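Local coordinates for 3-oxoacyl-[acyl-carrier-protein] synthase, mitochondrial (PDB 2IX4), which catalyses the condensation steps of mitochondrial fatty acid synthesis, adding two carbons from malonyl-ACP to a growing acyl chain, at residues E259-H262 against A263-R266; T322-P325 against I326-V330; P232-A235 against S236-F239. All blocks are in the same frame, centred on the assembly; numbering follows the deposited sequence.

Contact 1 of 3, residues E259-H262 against A263-R266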
loop_
_atom_site.group_PDB
_atom_site.type_symbol
_atom_site.label_atom_id
_atom_site.label_comp_id
_atom_site.label_asym_id
_atom_site.label_seq_id
_atom_site.Cartn_x
_atom_site.Cartn_y
_atom_site.Cartn_z
ATOM N N GLU A 259 13.602 1.480 -18.568
ATOM C CA GLU A 259 14.482 2.573 -18.938
ATOM C C GLU A 259 14.700 2.577 -20.454
ATOM O O GLU A 259 14.897 1.527 -21.067
ATOM C CB GLU A 259 15.801 2.476 -18.158
ATOM C CG GLU A 259 16.696 3.703 -18.259
ATOM C CD GLU A 259 17.592 3.662 -19.480
ATOM O OE1 GLU A 259 18.025 2.552 -19.859
ATOM O OE2 GLU A 259 17.856 4.735 -20.064
ATOM N N TYR A 260 14.645 3.773 -21.034
ATOM C CA TYR A 260 14.629 3.976 -22.484
ATOM C C TYR A 260 15.821 3.353 -23.222
ATOM O O TYR A 260 15.639 2.663 -24.233
ATOM C CB TYR A 260 14.490 5.479 -22.781
ATOM C CG TYR A 260 14.344 5.869 -24.242
ATOM C CD1 TYR A 260 13.613 5.083 -25.137
ATOM C CD2 TYR A 260 14.911 7.051 -24.716
ATOM C CE1 TYR A 260 13.476 5.452 -26.469
ATOM C CE2 TYR A 260 14.780 7.430 -26.047
ATOM C CZ TYR A 260 14.062 6.626 -26.915
ATOM O OH TYR A 260 13.927 6.999 -28.231
ATOM N N GLU A 261 17.030 3.579 -22.715
ATOM C CA GLU A 261 18.236 3.012 -23.338
ATOM C C GLU A 261 18.256 1.486 -23.268
ATOM O O GLU A 261 18.681 0.823 -24.217
ATOM C CB GLU A 261 19.513 3.595 -22.719
ATOM C CG GLU A 261 19.695 5.097 -22.939
ATOM C CD GLU A 261 19.786 5.483 -24.407
ATOM O OE1 GLU A 261 20.369 4.713 -25.207
ATOM O OE2 GLU A 261 19.278 6.567 -24.760
ATOM N N HIS A 262 17.792 0.946 -22.141
ATOM C CA HIS A 262 17.649 -0.497 -21.946
ATOM C C HIS A 262 16.708 -1.100 -22.996
ATOM O O HIS A 262 17.016 -2.132 -23.597
ATOM C CB HIS A 262 17.138 -0.788 -20.527
ATOM C CG HIS A 262 17.104 -2.244 -20.174
ATOM N ND1 HIS A 262 16.023 -3.055 -20.452
ATOM C CD2 HIS A 262 18.015 -3.033 -19.555
ATOM C CE1 HIS A 262 16.274 -4.281 -20.027
ATOM N NE2 HIS A 262 17.474 -4.294 -19.477
ATOM N N ALA A 263 15.572 -0.436 -23.216
ATOM C CA ALA A 263 14.582 -0.864 -24.212
ATOM C C ALA A 263 15.125 -0.827 -25.641
ATOM O O ALA A 263 14.901 -1.758 -26.419
ATOM C CB ALA A 263 13.314 -0.013 -24.101
ATOM N N LYS A 264 15.837 0.248 -25.979
ATOM C CA LYS A 264 16.395 0.420 -27.324
ATOM C C LYS A 264 17.479 -0.605 -27.638
ATOM O O LYS A 264 17.558 -1.106 -28.761
ATOM C CB LYS A 264 16.940 1.836 -27.519
ATOM C CG LYS A 264 15.868 2.900 -27.748
ATOM C CD LYS A 264 16.472 4.217 -28.220
ATOM C CE LYS A 264 17.221 4.933 -27.102
ATOM N NZ LYS A 264 17.917 6.154 -27.593
ATOM N N ARG A 265 18.303 -0.912 -26.636
ATOM C CA ARG A 265 19.389 -1.889 -26.766
ATOM C C ARG A 265 18.912 -3.273 -27.203
ATOM O O ARG A 265 19.523 -3.896 -28.070
ATOM C CB ARG A 265 20.157 -2.003 -25.448
ATOM C CG ARG A 265 21.344 -1.068 -25.332
ATOM C CD ARG A 265 22.649 -1.792 -25.628
ATOM N NE ARG A 265 23.147 -2.528 -24.464
ATOM C CZ ARG A 265 24.232 -3.302 -24.467
ATOM N NH1 ARG A 265 24.952 -3.454 -25.572
ATOM N NH2 ARG A 265 24.602 -3.928 -23.356
ATOM N N ARG A 266 17.821 -3.742 -26.599
ATOM C CA ARG A 266 17.294 -5.078 -26.879
ATOM C C ARG A 266 16.279 -5.107 -28.026
ATOM O O ARG A 266 15.732 -6.168 -28.348
ATOM C CB ARG A 266 16.711 -5.708 -25.608
ATOM C CG ARG A 266 15.485 -5.013 -25.045
ATOM C CD ARG A 266 15.084 -5.649 -23.726
ATOM N NE ARG A 266 13.741 -5.262 -23.306
ATOM C CZ ARG A 266 12.635 -5.935 -23.606
ATOM N NH1 ARG A 266 12.694 -7.038 -24.344
ATOM N NH2 ARG A 266 11.462 -5.499 -23.166
HETATM O O HOH W 1 16.809 8.378 -28.681
#
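Lys264 lies over one face of the Tyr260 ring and carries its ammonium group on to Glu261. Its CE sits almost above the middle of the ring, 3.6 Å from the centroid of Tyr260 and 13° off the ring normal, a CH-pi contact, while CD rests near CZ and CE1. Lys264 NZ, 4.2 Å from the centroid of the Tyr260 ring, makes an off-centre cation-pi contact. The bend of the lysine chain at chi3 (-72°) turns NZ aside to Glu261 OE2, 3.2 Å away, a salt bridge in which NZ meets OE2 from above the carboxylate plane. A water completes this group, accepting from Lys264 NZ at 2.7 Å and hydrogen-bonded to Tyr260 OH. Replacing Tyr260 by an alanine removes the ring and hydroxyl, and is likely to leave the Lys264 methylenes without their aromatic support and the water without one of its partners.

These side chains are spaced along the short helix 260-265, which follows directly on strand 251-259 of the thiolase-like fold. Backbone bonds of the i to i+4 kind run from Ala263 N to Glu259 O, Lys264 N to Tyr260 O and Arg265 N to Glu261 O. Glu259 is the N-cap: its OE1 accepts from His262 N at 2.8 Å and its OE2 from Glu261 N at 3.0 Å, so each carboxylate oxygen takes up an amide of the first turn.

At the other end, Arg266 CD approaches His262 CE1 at 4.1 Å, with ring and guanidinium planes 55° apart. Glu258 joins the two, bonding to His262 ND1 and forming a salt bridge with Arg266 NH2. Against strand 3-12, Ala263 packs on Val4 and Thr6, and Tyr260 also touches Val4.

Contact 2 of 3, residues T322-P325 against I326-V330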
loop_
_atom_site.group_PDB
_atom_site.type_symbol
_atom_site.label_atom_id
_atom_site.label_comp_id
_atom_site.label_asym_id
_atom_site.label_seq_id
_atom_site.Cartn_x
_atom_site.Cartn_y
_atom_site.Cartn_z
ATOM N N THR A 322 -16.401 8.728 -11.968
ATOM C CA THR A 322 -16.908 7.413 -11.590
ATOM C C THR A 322 -18.423 7.275 -11.742
ATOM O O THR A 322 -18.970 6.204 -11.483
ATOM C CB THR A 322 -16.548 7.095 -10.122
ATOM O OG1 THR A 322 -17.144 8.076 -9.261
ATOM C CG2 THR A 322 -15.040 7.103 -9.918
ATOM N N SER A 323 -19.085 8.351 -12.173
ATOM C CA SER A 323 -20.556 8.429 -12.272
ATOM C C SER A 323 -21.192 8.859 -10.943
ATOM O O SER A 323 -22.240 8.341 -10.543
ATOM C CB SER A 323 -21.174 7.123 -12.797
ATOM O OG SER A 323 -22.526 7.311 -13.178
ATOM N N THR A 324 -20.545 9.809 -10.273
ATOM C CA THR A 324 -21.040 10.344 -9.008
ATOM C C THR A 324 -21.385 11.821 -9.162
ATOM O O THR A 324 -20.610 12.577 -9.753
ATOM C CB THR A 324 -20.012 10.160 -7.872
ATOM O OG1 THR A 324 -18.784 10.812 -8.221
ATOM C CG2 THR A 324 -19.745 8.683 -7.641
ATOM N N PRO A 325 -22.561 12.235 -8.646
ATOM C CA PRO A 325 -23.033 13.627 -8.756
ATOM C C PRO A 325 -21.997 14.704 -8.422
ATOM O O PRO A 325 -21.757 15.589 -9.246
ATOM C CB PRO A 325 -24.205 13.678 -7.770
ATOM C CG PRO A 325 -24.743 12.301 -7.787
ATOM C CD PRO A 325 -23.548 11.396 -7.933
ATOM N N ILE A 326 -21.388 14.627 -7.240
ATOM C CA ILE A 326 -20.410 15.636 -6.815
ATOM C C ILE A 326 -19.069 15.424 -7.522
ATOM O O ILE A 326 -18.541 16.341 -8.152
ATOM C CB ILE A 326 -20.240 15.664 -5.271
ATOM C CG1 ILE A 326 -21.485 16.273 -4.617
ATOM C CG2 ILE A 326 -18.991 16.447 -4.866
ATOM C CD1 ILE A 326 -21.605 16.017 -3.121
ATOM N N GLY A 327 -18.551 14.202 -7.435
ATOM C CA GLY A 327 -17.237 13.854 -7.973
ATOM C C GLY A 327 -16.995 14.245 -9.417
ATOM O O GLY A 327 -15.969 14.849 -9.732
ATOM N N ASP A 328 -17.935 13.896 -10.295
ATOM C CA ASP A 328 -17.783 14.143 -11.733
ATOM C C ASP A 328 -17.735 15.635 -12.051
ATOM O O ASP A 328 -16.919 16.074 -12.864
ATOM C CB ASP A 328 -18.910 13.476 -12.529
ATOM C CG ASP A 328 -18.865 11.956 -12.461
ATOM O OD1 ASP A 328 -18.251 11.400 -11.528
ATOM O OD2 ASP A 328 -19.459 11.314 -13.351
ATOM N N ALA A 329 -18.613 16.394 -11.399
ATOM C CA ALA A 329 -18.689 17.844 -11.558
ATOM C C ALA A 329 -17.409 18.532 -11.088
ATOM O O ALA A 329 -16.915 19.453 -11.745
ATOM C CB ALA A 329 -19.893 18.393 -10.808
ATOM N N VAL A 330 -16.883 18.082 -9.951
ATOM C CA VAL A 330 -15.640 18.613 -9.390
ATOM C C VAL A 330 -14.475 18.418 -10.364
ATOM O O VAL A 330 -13.719 19.352 -10.627
ATOM C CB VAL A 330 -15.323 17.989 -8.002
ATOM C CG1 VAL A 330 -13.902 18.305 -7.569
ATOM C CG2 VAL A 330 -16.314 18.484 -6.952
HETATM O O HOH W 2 -16.015 11.021 -10.053
#
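With CG anti to its carbonyl carbon (chi1 -66°), Asp328 directs its carboxylate back along the chain to the backbone amide of Thr324. The firm bond there runs from Thr324 N to Asp328 OD1, 3.1 Å long and nearly straight at 164°, reaching the oxygen from well above the carboxylate plane. Ser323 N adds weak bonds to both carboxylate oxygens, and Thr322 N a weak one to OD1. A water bridges the same places, donating to Asp328 OD1 at 2.7 Å and accepting from Thr322 N. In return, Asp328 N bonds to Thr324 O at 3.0 Å. One acidic side chain thus gathers the amides of the turn that leads into the helix, with a backbone bond running the other way.

Asp328 OD2 is also held by Phe239 N, and Ser323 OG bonds to Arg237 N. Arg243 accounts for two carbonyls, using NE for Thr324 O and NH2 for Pro325 O. The Thr322 side chain lies close to those of His320 and His359, both predicted active-site residues, with nearest atoms about 3 Å apart in each case. The turn joins the loop after strand 316-318, close to these predicted active-site histidines, to the start of helix 325-339.

Contact 3 of 3, residues P232-A235 against S236-F239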
loop_
_atom_site.group_PDB
_atom_site.type_symbol
_atom_site.label_atom_id
_atom_site.label_comp_id
_atom_site.label_asym_id
_atom_site.label_seq_id
_atom_site.Cartn_x
_atom_site.Cartn_y
_atom_site.Cartn_z
ATOM N N PRO A 232 -29.150 -2.478 -15.866
ATOM C CA PRO A 232 -27.720 -2.460 -15.522
ATOM C C PRO A 232 -26.809 -1.763 -16.543
ATOM O O PRO A 232 -25.885 -1.052 -16.149
ATOM C CB PRO A 232 -27.358 -3.953 -15.407
ATOM C CG PRO A 232 -28.476 -4.688 -16.058
ATOM C CD PRO A 232 -29.690 -3.850 -15.846
ATOM N N GLN A 233 -27.080 -1.953 -17.833
ATOM C CA GLN A 233 -26.256 -1.372 -18.900
ATOM C C GLN A 233 -26.282 0.161 -18.910
ATOM O O GLN A 233 -25.478 0.800 -19.593
ATOM C CB GLN A 233 -26.683 -1.920 -20.266
ATOM C CG GLN A 233 -26.397 -3.402 -20.460
ATOM C CD GLN A 233 -24.971 -3.673 -20.904
ATOM O OE1 GLN A 233 -24.616 -3.457 -22.064
ATOM N NE2 GLN A 233 -24.149 -4.158 -19.981
ATOM N N GLU A 234 -27.201 0.738 -18.141
ATOM C CA GLU A 234 -27.345 2.187 -18.055
ATOM C C GLU A 234 -27.010 2.744 -16.667
ATOM O O GLU A 234 -27.232 3.927 -16.398
ATOM C CB GLU A 234 -28.759 2.595 -18.481
ATOM C CG GLU A 234 -28.967 2.540 -19.995
ATOM C CD GLU A 234 -30.421 2.630 -20.401
ATOM O OE1 GLU A 234 -31.124 3.550 -19.928
ATOM O OE2 GLU A 234 -30.860 1.779 -21.207
ATOM N N ALA A 235 -26.451 1.893 -15.807
ATOM C CA ALA A 235 -26.177 2.245 -14.410
ATOM C C ALA A 235 -24.969 3.157 -14.213
ATOM O O ALA A 235 -24.966 4.004 -13.315
ATOM C CB ALA A 235 -26.033 0.984 -13.567
ATOM N N SER A 236 -23.946 2.971 -15.042
ATOM C CA SER A 236 -22.724 3.766 -14.966
ATOM C C SER A 236 -22.741 4.799 -16.085
ATOM O O SER A 236 -22.675 4.454 -17.266
ATOM C CB SER A 236 -21.486 2.863 -15.056
ATOM O OG SER A 236 -20.292 3.594 -14.834
ATOM N N ARG A 237 -22.850 6.067 -15.700
ATOM C CA ARG A 237 -23.047 7.153 -16.656
ATOM C C ARG A 237 -22.247 8.397 -16.266
ATOM O O ARG A 237 -22.823 9.393 -15.819
ATOM C CB ARG A 237 -24.543 7.480 -16.790
ATOM C CG ARG A 237 -25.281 7.629 -15.462
ATOM C CD ARG A 237 -26.765 7.875 -15.654
ATOM N NE ARG A 237 -27.388 6.779 -16.382
ATOM C CZ ARG A 237 -28.077 6.911 -17.509
ATOM N NH1 ARG A 237 -28.276 8.107 -18.055
ATOM N NH2 ARG A 237 -28.587 5.833 -18.081
ATOM N N PRO A 238 -20.909 8.345 -16.437
ATOM C CA PRO A 238 -20.077 9.486 -16.059
ATOM C C PRO A 238 -20.498 10.765 -16.788
ATOM O O PRO A 238 -20.781 10.727 -17.986
ATOM C CB PRO A 238 -18.673 9.059 -16.497
ATOM C CG PRO A 238 -18.720 7.566 -16.540
ATOM C CD PRO A 238 -20.108 7.242 -17.000
ATOM N N PHE A 239 -20.558 11.873 -16.048
ATOM C CA PHE A 239 -20.907 13.206 -16.575
ATOM C C PHE A 239 -22.388 13.417 -16.956
ATOM O O PHE A 239 -22.765 14.511 -17.388
ATOM C CB PHE A 239 -20.002 13.609 -17.756
ATOM C CG PHE A 239 -18.522 13.619 -17.442
ATOM C CD1 PHE A 239 -17.640 12.851 -18.198
ATOM C CD2 PHE A 239 -18.007 14.415 -16.419
ATOM C CE1 PHE A 239 -16.271 12.862 -17.934
ATOM C CE2 PHE A 239 -16.638 14.431 -16.146
ATOM C CZ PHE A 239 -15.769 13.654 -16.907
#
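Glu234 meets Arg237 chiefly through its backbone carbonyl. The short 3-10 segment 232-234 begins at Pro232, whose O accepts from Ala235 N at 3.0 Å. At Glu234, the guanidinium of Arg237 takes hold of O side-on: NE and NH2 each donate to Glu234 O at 2.9 Å, with the oxygen close to the guanidinium plane. Both bonds are somewhat bent, as one oxygen shared by two donors requires. NE arrives nearly in line with the carbonyl bond, NH2 on a lone pair. The bend of the arginine chain at chi3 (60°) curls it back to this oxygen. NH2 also lies 3.3 Å from Glu234 CB, while its salt bridge to Glu234 OE1 is long at 3.9 Å; that carboxylate pairs more strongly with Lys388.

The turn belongs to the long connection between helix 212-220 and strand 251-259 in the N-terminal half of the thiolase-like ketosynthase fold. Ala235, next in sequence, packs against Val61 of strand 61-63. Beyond it the chain runs on through Ser236, whose OG bonds to Lys354 O, and Arg237 NH1 forms a salt bridge with Asp240.

Overall arrangement
Contacts 2 and 3 are neighbours, with centres 12 Å apart, and they touch directly through two hydrogen bonds between side chains of contact 2 and backbone amides of contact 3. They join the connection ahead of strand 251-259 to the turn before helix 325-339. Contact 1 lies across the chain's centre, about 30 Å or more from either by nearest atoms. It is partly buried, as is contact 2, whereas contact 3 is buried. Their chemistry differs too: contact 1 combines a lysine-tyrosine face contact with a salt bridge on a helix surface, contact 2 gathers amides on a carboxylate, and contact 3 grips a carbonyl with a guanidinium.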